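Gamma-glutamyltransferase 1 Threonine peptidase. MEROPS family T03 (Pseudomonas nitroreducens, PDB 7D9E) transfers gamma-glutamyl groups to acceptors such as amines, or to water, probably by the mechanism of N-terminal nucleophile hydrolases. Local coordinates at residues A[267-281]-A[306-320]. Residues are numbered along the deposited sequence; the frame is centred on the assembly and turned at random.
Sequences LPSSGGIALAQLIGI and IEKRVFADRADYLGD
At the edge of the Arg314 guanidinium, near its plane though somewhat tilted from it, sits Ser270 OG, which accepts a bent bond from NE at 2.8 Å. A straight chain from CG onward brings NE to the serine, and the turn at chi4 (-77°) swings the rest of the guanidinium aside. The side chain of Arg314 is about 5 Å from the bound DON; Ser72 O of the partner chain is a second partner of the Ser270 hydroxyl. The other flat pair is the Gln277 amide and the Asp313 carboxylate, their planes 72° apart: Gln277 NE2 donates, again bent and tilted from the amide plane, to Asp313 OD2 at 3.1 Å, which accepts with its anti lone pair. Leu331 O also takes a bond from NE2, while Tyr336 and Arg340 hold the carboxylate, so Asp313 probably stays charged though buried. One water links Gln277 OE1 to Val310 O.

Between these polar points the packing is aliphatic. Val310 sets CG1 against Ala274 CB (3.6 Å) and CG2 against Leu278 CD2. Toward one end Ile281 slides past Ile306; toward the other Ile273 CD1 meets Leu318 CD2 tip to tip at 3.6 Å, and Leu267 crosses Leu318 at about a right angle.

Helices 271-281 and 306-317 run nearly antiparallel (151°), their axes coming within 9.8 Å. Ile255 and Trp257 of strand 248-257 pack on the first, a helical layer against an antiparallel sheet consistent with the Ntn-hydrolase sandwich, with its Ser270-Arg314 end near the ligand. Helices 328-332 and 334-343 touch both segments, and Phe98 of the partner chain packs on Ser270, Ala274 and Phe311.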
ATOM      1  N   LEU A 267       3.809 -12.631  -1.384  1.00 19.09           N
ATOM      2  CA  LEU A 267       2.395 -12.910  -1.539  1.00 19.72           C
ATOM      3  C   LEU A 267       1.727 -12.907  -0.168  1.00 18.32           C
ATOM      4  O   LEU A 267       2.301 -13.417   0.800  1.00 19.00           O
ATOM      5  CB  LEU A 267       2.209 -14.269  -2.211  1.00 20.85           C
ATOM      6  CG  LEU A 267       2.543 -14.318  -3.701  1.00 22.78           C
ATOM      7  CD1 LEU A 267       2.466 -15.750  -4.182  1.00 27.38           C
ATOM      8  CD2 LEU A 267       1.599 -13.442  -4.508  1.00 25.18           C
ATOM      9  N   PRO A 268       0.513 -12.356  -0.044  1.00 17.91           N
ATOM     10  CA  PRO A 268      -0.420 -11.936  -1.089  1.00 18.63           C
ATOM     11  C   PRO A 268      -0.187 -10.569  -1.722  1.00 18.44           C
ATOM     12  O   PRO A 268      -1.060 -10.111  -2.465  1.00 19.45           O
ATOM     13  CB  PRO A 268      -1.761 -11.952  -0.348  1.00 18.68           C
ATOM     14  CG  PRO A 268      -1.394 -11.516   1.012  1.00 18.42           C
ATOM     15  CD  PRO A 268      -0.090 -12.229   1.301  1.00 20.54           C
ATOM     16  N   SER A 269       0.950  -9.933  -1.466  1.00 17.04           N
ATOM     17  CA  SER A 269       1.371  -8.823  -2.305  1.00 17.46           C
ATOM     18  C   SER A 269       2.002  -9.349  -3.580  1.00 20.03           C
ATOM     19  O   SER A 269       2.819 -10.279  -3.551  1.00 19.80           O
ATOM     20  CB  SER A 269       2.368  -7.909  -1.608  1.00 20.11           C
ATOM     21  OG  SER A 269       2.614  -6.806  -2.490  1.00 19.77           O
ATOM     22  N   SER A 270       1.636  -8.734  -4.698  1.00 16.87           N
ATOM     23  CA  SER A 270       2.300  -8.934  -5.974  1.00 16.26           C
ATOM     24  C   SER A 270       3.575  -8.106  -6.089  1.00 18.37           C
ATOM     25  O   SER A 270       4.333  -8.315  -7.039  1.00 18.13           O
ATOM     26  CB  SER A 270       1.344  -8.546  -7.108  1.00 19.72           C
ATOM     27  OG  SER A 270       1.012  -7.154  -7.076  1.00 18.24           O
ATOM     28  N   GLY A 271       3.848  -7.228  -5.120  1.00 16.95           N
ATOM     29  CA  GLY A 271       4.951  -6.294  -5.270  1.00 17.33           C
ATOM     30  C   GLY A 271       6.316  -6.938  -5.143  1.00 18.68           C
ATOM     31  O   GLY A 271       7.278  -6.503  -5.795  1.00 20.66           O
ATOM     32  N   GLY A 272       6.442  -7.961  -4.308  1.00 19.15           N
ATOM     33  CA  GLY A 272       7.739  -8.617  -4.172  1.00 21.55           C
ATOM     34  C   GLY A 272       8.178  -9.283  -5.461  1.00 21.19           C
ATOM     35  O   GLY A 272       9.323  -9.102  -5.918  1.00 21.73           O
ATOM     36  N   ILE A 273       7.292 -10.102  -6.035  1.00 20.03           N
ATOM     37  CA  ILE A 273       7.575 -10.748  -7.307  1.00 18.43           C
ATOM     38  C   ILE A 273       7.794  -9.702  -8.387  1.00 17.15           C
ATOM     39  O   ILE A 273       8.753  -9.797  -9.172  1.00 20.23           O
ATOM     40  CB  ILE A 273       6.455 -11.745  -7.658  1.00 19.72           C
ATOM     41  CG1 ILE A 273       6.506 -12.916  -6.666  1.00 24.67           C
ATOM     42  CG2 ILE A 273       6.566 -12.227  -9.104  1.00 22.81           C
ATOM     43  CD1 ILE A 273       5.284 -13.796  -6.703  1.00 30.71           C
ATOM     44  N   ALA A 274       6.930  -8.683  -8.433  1.00 16.69           N
ATOM     45  CA  ALA A 274       7.105  -7.625  -9.421  1.00 16.60           C
ATOM     46  C   ALA A 274       8.469  -6.962  -9.291  1.00 19.35           C
ATOM     47  O   ALA A 274       9.170  -6.786 -10.291  1.00 19.36           O
ATOM     48  CB  ALA A 274       5.994  -6.589  -9.307  1.00 18.81           C
ATOM     49  N   LEU A 275       8.858  -6.560  -8.074  1.00 17.48           N
ATOM     50  CA  LEU A 275      10.156  -5.906  -7.909  1.00 16.99           C
ATOM     51  C   LEU A 275      11.311  -6.841  -8.246  1.00 16.89           C
ATOM     52  O   LEU A 275      12.306  -6.406  -8.829  1.00 19.34           O
ATOM     53  CB  LEU A 275      10.304  -5.326  -6.498  1.00 17.33           C
ATOM     54  CG  LEU A 275       9.487  -4.047  -6.300  1.00 16.95           C
ATOM     55  CD1 LEU A 275       9.279  -3.743  -4.840  1.00 18.09           C
ATOM     56  CD2 LEU A 275      10.182  -2.884  -6.981  1.00 20.54           C
ATOM     57  N   ALA A 276      11.205  -8.127  -7.886  1.00 16.67           N
ATOM     58  CA  ALA A 276      12.269  -9.061  -8.251  1.00 18.88           C
ATOM     59  C   ALA A 276      12.434  -9.104  -9.766  1.00 19.92           C
ATOM     60  O   ALA A 276      13.560  -9.078 -10.285  1.00 21.72           O
ATOM     61  CB  ALA A 276      11.944 -10.449  -7.697  1.00 20.00           C
ATOM     62  N   GLN A 277      11.303  -9.065 -10.490  1.00 18.89           N
ATOM     63  CA  GLN A 277      11.350  -9.088 -11.948  1.00 19.17           C
ATOM     64  C   GLN A 277      11.806  -7.750 -12.518  1.00 20.34           C
ATOM     65  O   GLN A 277      12.609  -7.716 -13.462  1.00 20.38           O
ATOM     66  CB  GLN A 277       9.984  -9.472 -12.507  1.00 19.22           C
ATOM     67  CG  GLN A 277       9.613 -10.923 -12.200  1.00 18.57           C
ATOM     68  CD  GLN A 277       8.297 -11.330 -12.820  1.00 19.09           C
ATOM     69  OE1 GLN A 277       7.544 -10.504 -13.316  1.00 23.07           O
ATOM     70  NE2 GLN A 277       7.999 -12.624 -12.781  1.00 21.30           N
ATOM     71  N   LEU A 278      11.282  -6.641 -11.983  1.00 18.68           N
ATOM     72  CA  LEU A 278      11.651  -5.321 -12.500  1.00 16.96           C
ATOM     73  C   LEU A 278      13.142  -5.072 -12.323  1.00 18.42           C
ATOM     74  O   LEU A 278      13.840  -4.658 -13.265  1.00 18.75           O
ATOM     75  CB  LEU A 278      10.850  -4.233 -11.792  1.00 16.83           C
ATOM     76  CG  LEU A 278       9.367  -4.171 -12.151  1.00 18.05           C
ATOM     77  CD1 LEU A 278       8.626  -3.454 -11.022  1.00 17.85           C
ATOM     78  CD2 LEU A 278       9.070  -3.518 -13.486  1.00 18.81           C
ATOM     79  N   ILE A 279      13.652  -5.315 -11.113  1.00 18.58           N
ATOM     80  CA  ILE A 279      15.069  -5.096 -10.837  1.00 18.63           C
ATOM     81  C   ILE A 279      15.926  -6.080 -11.618  1.00 20.94           C
ATOM     82  O   ILE A 279      16.931  -5.709 -12.239  1.00 22.37           O
ATOM     83  CB  ILE A 279      15.336  -5.174  -9.322  1.00 19.75           C
ATOM     84  CG1 ILE A 279      14.639  -4.012  -8.614  1.00 19.44           C
ATOM     85  CG2 ILE A 279      16.821  -5.222  -9.027  1.00 21.73           C
ATOM     86  CD1 ILE A 279      14.573  -4.166  -7.112  1.00 22.25           C
ATOM     87  N   GLY A 280      15.521  -7.347 -11.630  1.00 20.92           N
ATOM     88  CA  GLY A 280      16.322  -8.351 -12.294  1.00 21.03           C
ATOM     89  C   GLY A 280      16.405  -8.122 -13.787  1.00 23.44           C
ATOM     90  O   GLY A 280      17.463  -8.294 -14.398  1.00 23.17           O
ATOM     91  N   ILE A 281      15.285  -7.748 -14.395  1.00 22.06           N
ATOM     92  CA  ILE A 281      15.277  -7.515 -15.830  1.00 21.73           C
ATOM     93  C   ILE A 281      16.060  -6.257 -16.153  1.00 24.84           C
ATOM     94  O   ILE A 281      16.815  -6.214 -17.131  1.00 23.70           O
ATOM     95  CB  ILE A 281      13.837  -7.447 -16.354  1.00 20.79           C
ATOM     96  CG1 ILE A 281      13.207  -8.848 -16.287  1.00 23.52           C
ATOM     97  CG2 ILE A 281      13.816  -6.907 -17.779  1.00 24.87           C
ATOM     98  CD1 ILE A 281      11.732  -8.869 -16.567  1.00 23.93           C
ATOM     99  N   ILE A 306       9.401  -3.562 -19.733  1.00 20.72           N
ATOM    100  CA  ILE A 306       9.551  -4.460 -18.597  1.00 21.01           C
ATOM    101  C   ILE A 306       8.209  -4.657 -17.904  1.00 19.39           C
ATOM    102  O   ILE A 306       7.814  -5.789 -17.587  1.00 19.53           O
ATOM    103  CB  ILE A 306      10.625  -3.933 -17.629  1.00 20.65           C
ATOM    104  CG1 ILE A 306      11.949  -3.694 -18.358  1.00 22.36           C
ATOM    105  CG2 ILE A 306      10.816  -4.933 -16.507  1.00 22.42           C
ATOM    106  CD1 ILE A 306      13.020  -3.093 -17.476  1.00 23.12           C
ATOM    107  N   GLU A 307       7.467  -3.567 -17.701  1.00 20.06           N
ATOM    108  CA  GLU A 307       6.192  -3.640 -16.997  1.00 20.14           C
ATOM    109  C   GLU A 307       5.182  -4.507 -17.737  1.00 19.56           C
ATOM    110  O   GLU A 307       4.363  -5.175 -17.093  1.00 20.18           O
ATOM    111  CB  GLU A 307       5.650  -2.232 -16.727  1.00 19.97           C
ATOM    112  CG  GLU A 307       6.555  -1.504 -15.718  1.00 18.54           C
ATOM    113  CD  GLU A 307       6.484  -0.001 -15.779  1.00 19.78           C
ATOM    114  OE1 GLU A 307       5.894   0.552 -16.728  1.00 22.67           O
ATOM    115  OE2 GLU A 307       7.057   0.630 -14.861  1.00 20.76           O
ATOM    116  N   LYS A 308       5.257  -4.557 -19.071  1.00 19.30           N
ATOM    117  CA  LYS A 308       4.366  -5.423 -19.830  1.00 20.85           C
ATOM    118  C   LYS A 308       4.461  -6.862 -19.342  1.00 22.20           C
ATOM    119  O   LYS A 308       3.441  -7.542 -19.159  1.00 21.82           O
ATOM    120  CB  LYS A 308       4.722  -5.368 -21.314  1.00 21.45           C
ATOM    121  CG  LYS A 308       4.070  -4.206 -22.078  1.00 21.41           C
ATOM    122  CD  LYS A 308       4.522  -4.246 -23.522  1.00 22.81           C
ATOM    123  CE  LYS A 308       3.515  -3.620 -24.487  1.00 24.89           C
ATOM    124  NZ  LYS A 308       3.248  -2.170 -24.176  1.00 24.50           N
ATOM    125  N   ARG A 309       5.697  -7.351 -19.155  1.00 20.47           N
ATOM    126  CA  ARG A 309       5.901  -8.750 -18.793  1.00 21.55           C
ATOM    127  C   ARG A 309       5.532  -8.990 -17.336  1.00 19.60           C
ATOM    128  O   ARG A 309       4.964 -10.033 -16.998  1.00 21.92           O
ATOM    129  CB  ARG A 309       7.355  -9.144 -19.062  1.00 22.08           C
ATOM    130  CG  ARG A 309       7.631  -9.556 -20.501  1.00 23.85           C
ATOM    131  CD  ARG A 309       7.815  -8.324 -21.378  1.00 22.79           C
ATOM    132  NE  ARG A 309       7.831  -8.676 -22.794  1.00 23.90           N
ATOM    133  CZ  ARG A 309       8.026  -7.805 -23.779  1.00 24.13           C
ATOM    134  NH1 ARG A 309       8.228  -6.534 -23.494  1.00 22.95           N
ATOM    135  NH2 ARG A 309       7.992  -8.209 -25.042  1.00 27.49           N
ATOM    136  N   VAL A 310       5.843  -8.036 -16.467  1.00 18.85           N
ATOM    137  CA  VAL A 310       5.494  -8.127 -15.052  1.00 18.89           C
ATOM    138  C   VAL A 310       3.989  -8.239 -14.878  1.00 17.13           C
ATOM    139  O   VAL A 310       3.487  -9.074 -14.112  1.00 18.27           O
ATOM    140  CB  VAL A 310       6.068  -6.912 -14.302  1.00 19.84           C
ATOM    141  CG1 VAL A 310       5.528  -6.846 -12.877  1.00 21.96           C
ATOM    142  CG2 VAL A 310       7.565  -6.968 -14.310  1.00 20.86           C
ATOM    143  N   PHE A 311       3.228  -7.392 -15.583  1.00 19.27           N
ATOM    144  CA  PHE A 311       1.787  -7.430 -15.390  1.00 18.56           C
ATOM    145  C   PHE A 311       1.157  -8.636 -16.067  1.00 20.05           C
ATOM    146  O   PHE A 311       0.104  -9.105 -15.618  1.00 21.23           O
ATOM    147  CB  PHE A 311       1.148  -6.124 -15.832  1.00 17.74           C
ATOM    148  CG  PHE A 311       1.198  -5.069 -14.761  1.00 18.01           C
ATOM    149  CD1 PHE A 311       0.205  -5.011 -13.797  1.00 19.74           C
ATOM    150  CD2 PHE A 311       2.265  -4.180 -14.685  1.00 19.68           C
ATOM    151  CE1 PHE A 311       0.259  -4.064 -12.786  1.00 20.71           C
ATOM    152  CE2 PHE A 311       2.323  -3.221 -13.660  1.00 19.54           C
ATOM    153  CZ  PHE A 311       1.316  -3.164 -12.730  1.00 18.95           C
ATOM    154  N   ALA A 312       1.776  -9.161 -17.129  1.00 20.65           N
ATOM    155  CA  ALA A 312       1.269 -10.412 -17.696  1.00 23.24           C
ATOM    156  C   ALA A 312       1.310 -11.538 -16.668  1.00 24.21           C
ATOM    157  O   ALA A 312       0.342 -12.304 -16.534  1.00 24.11           O
ATOM    158  CB  ALA A 312       2.074 -10.808 -18.934  1.00 22.46           C
ATOM    159  N   ASP A 313       2.421 -11.648 -15.931  1.00 21.36           N
ATOM    160  CA  ASP A 313       2.569 -12.700 -14.933  1.00 19.64           C
ATOM    161  C   ASP A 313       1.657 -12.459 -13.735  1.00 21.25           C
ATOM    162  O   ASP A 313       1.071 -13.408 -13.184  1.00 21.22           O
ATOM    163  CB  ASP A 313       4.014 -12.755 -14.440  1.00 21.10           C
ATOM    164  CG  ASP A 313       4.970 -13.367 -15.440  1.00 26.56           C
ATOM    165  OD1 ASP A 313       4.532 -13.765 -16.537  1.00 26.89           O
ATOM    166  OD2 ASP A 313       6.178 -13.468 -15.113  1.00 26.12           O
ATOM    167  N   ARG A 314       1.565 -11.204 -13.299  1.00 19.85           N
ATOM    168  CA  ARG A 314       0.735 -10.851 -12.145  1.00 16.95           C
ATOM    169  C   ARG A 314      -0.709 -11.293 -12.343  1.00 19.86           C
ATOM    170  O   ARG A 314      -1.317 -11.888 -11.435  1.00 21.41           O
ATOM    171  CB  ARG A 314       0.815  -9.331 -11.939  1.00 18.70           C
ATOM    172  CG  ARG A 314      -0.000  -8.806 -10.758  1.00 19.84           C
ATOM    173  CD  ARG A 314       0.042  -7.261 -10.692  1.00 21.29           C
ATOM    174  NE  ARG A 314      -0.486  -6.776  -9.420  1.00 20.63           N
ATOM    175  CZ  ARG A 314      -1.785  -6.713  -9.102  1.00 32.89           C
ATOM    176  NH1 ARG A 314      -2.730  -7.088  -9.960  1.00 28.22           N
ATOM    177  NH2 ARG A 314      -2.151  -6.289  -7.900  1.00 26.50           N
ATOM    178  N   ALA A 315      -1.258 -11.061 -13.541  1.00 20.86           N
ATOM    179  CA  ALA A 315      -2.671 -11.340 -13.769  1.00 22.54           C
ATOM    180  C   ALA A 315      -2.957 -12.833 -13.828  1.00 23.80           C
ATOM    181  O   ALA A 315      -4.070 -13.270 -13.508  1.00 27.06           O
ATOM    182  CB  ALA A 315      -3.128 -10.694 -15.079  1.00 25.41           C
ATOM    183  N   ASP A 316      -1.978 -13.631 -14.226  1.00 23.43           N
ATOM    184  CA  ASP A 316      -2.242 -15.036 -14.487  1.00 25.50           C
ATOM    185  C   ASP A 316      -1.985 -15.917 -13.278  1.00 27.15           C
ATOM    186  O   ASP A 316      -2.717 -16.896 -13.068  1.00 29.68           O
ATOM    187  CB  ASP A 316      -1.359 -15.498 -15.653  1.00 25.70           C
ATOM    188  CG  ASP A 316      -1.916 -16.707 -16.369  1.00 39.48           C
ATOM    189  OD1 ASP A 316      -3.056 -16.645 -16.877  1.00 44.28           O
ATOM    190  OD2 ASP A 316      -1.191 -17.716 -16.435  1.00 39.54           O
ATOM    191  N   TYR A 317      -0.958 -15.604 -12.483  1.00 24.70           N
ATOM    192  CA  TYR A 317      -0.446 -16.555 -11.514  1.00 23.67           C
ATOM    193  C   TYR A 317      -0.697 -16.203 -10.058  1.00 21.10           C
ATOM    194  O   TYR A 317      -0.658 -17.107  -9.221  1.00 24.85           O
ATOM    195  CB  TYR A 317       1.074 -16.724 -11.680  1.00 25.23           C
ATOM    196  CG  TYR A 317       1.480 -17.166 -13.057  1.00 23.39           C
ATOM    197  CD1 TYR A 317       1.054 -18.384 -13.569  1.00 28.66           C
ATOM    198  CD2 TYR A 317       2.291 -16.368 -13.841  1.00 23.49           C
ATOM    199  CE1 TYR A 317       1.428 -18.794 -14.840  1.00 28.57           C
ATOM    200  CE2 TYR A 317       2.673 -16.770 -15.108  1.00 27.60           C
ATOM    201  CZ  TYR A 317       2.231 -17.972 -15.604  1.00 28.65           C
ATOM    202  OH  TYR A 317       2.595 -18.374 -16.866  1.00 30.79           O
ATOM    203  N   LEU A 318      -0.906 -14.939  -9.722  1.00 20.47           N
ATOM    204  CA  LEU A 318      -0.720 -14.490  -8.349  1.00 19.94           C
ATOM    205  C   LEU A 318      -2.024 -14.366  -7.561  1.00 21.34           C
ATOM    206  O   LEU A 318      -3.054 -13.906  -8.069  1.00 22.82           O
ATOM    207  CB  LEU A 318       0.070 -13.185  -8.291  1.00 19.57           C
ATOM    208  CG  LEU A 318       1.405 -13.222  -9.046  1.00 21.48           C
ATOM    209  CD1 LEU A 318       2.152 -11.933  -8.770  1.00 19.74           C
ATOM    210  CD2 LEU A 318       2.267 -14.384  -8.630  1.00 20.75           C
ATOM    211  N   GLY A 319      -1.945 -14.783  -6.304  1.00 22.23           N
ATOM    212  CA  GLY A 319      -3.072 -14.742  -5.397  1.00 21.87           C
ATOM    213  C   GLY A 319      -2.626 -15.247  -4.043  1.00 22.65           C
ATOM    214  O   GLY A 319      -1.451 -15.535  -3.839  1.00 23.13           O
ATOM    215  N   ASP A 320      -3.580 -15.391  -3.119  1.00 20.87           N
ATOM    216  CA  ASP A 320      -3.255 -15.865  -1.779  1.00 20.81           C
ATOM    217  C   ASP A 320      -2.526 -17.197  -1.870  1.00 20.95           C
ATOM    218  O   ASP A 320      -3.078 -18.159  -2.425  1.00 21.20           O
ATOM    219  CB  ASP A 320      -4.559 -16.009  -1.003  1.00 19.38           C
ATOM    220  CG  ASP A 320      -4.360 -16.388   0.462  1.00 23.57           C
ATOM    221  OD1 ASP A 320      -3.448 -17.182   0.801  1.00 21.70           O
ATOM    222  OD2 ASP A 320      -5.173 -15.941   1.299  1.00 21.68           O
TER
HETATM  223  O   HOH W   1       5.019 -10.209 -11.940  1.00 22.07           O
HETATM  224  O   HOH W   2       7.801 -11.584 -16.244  1.00 24.83           O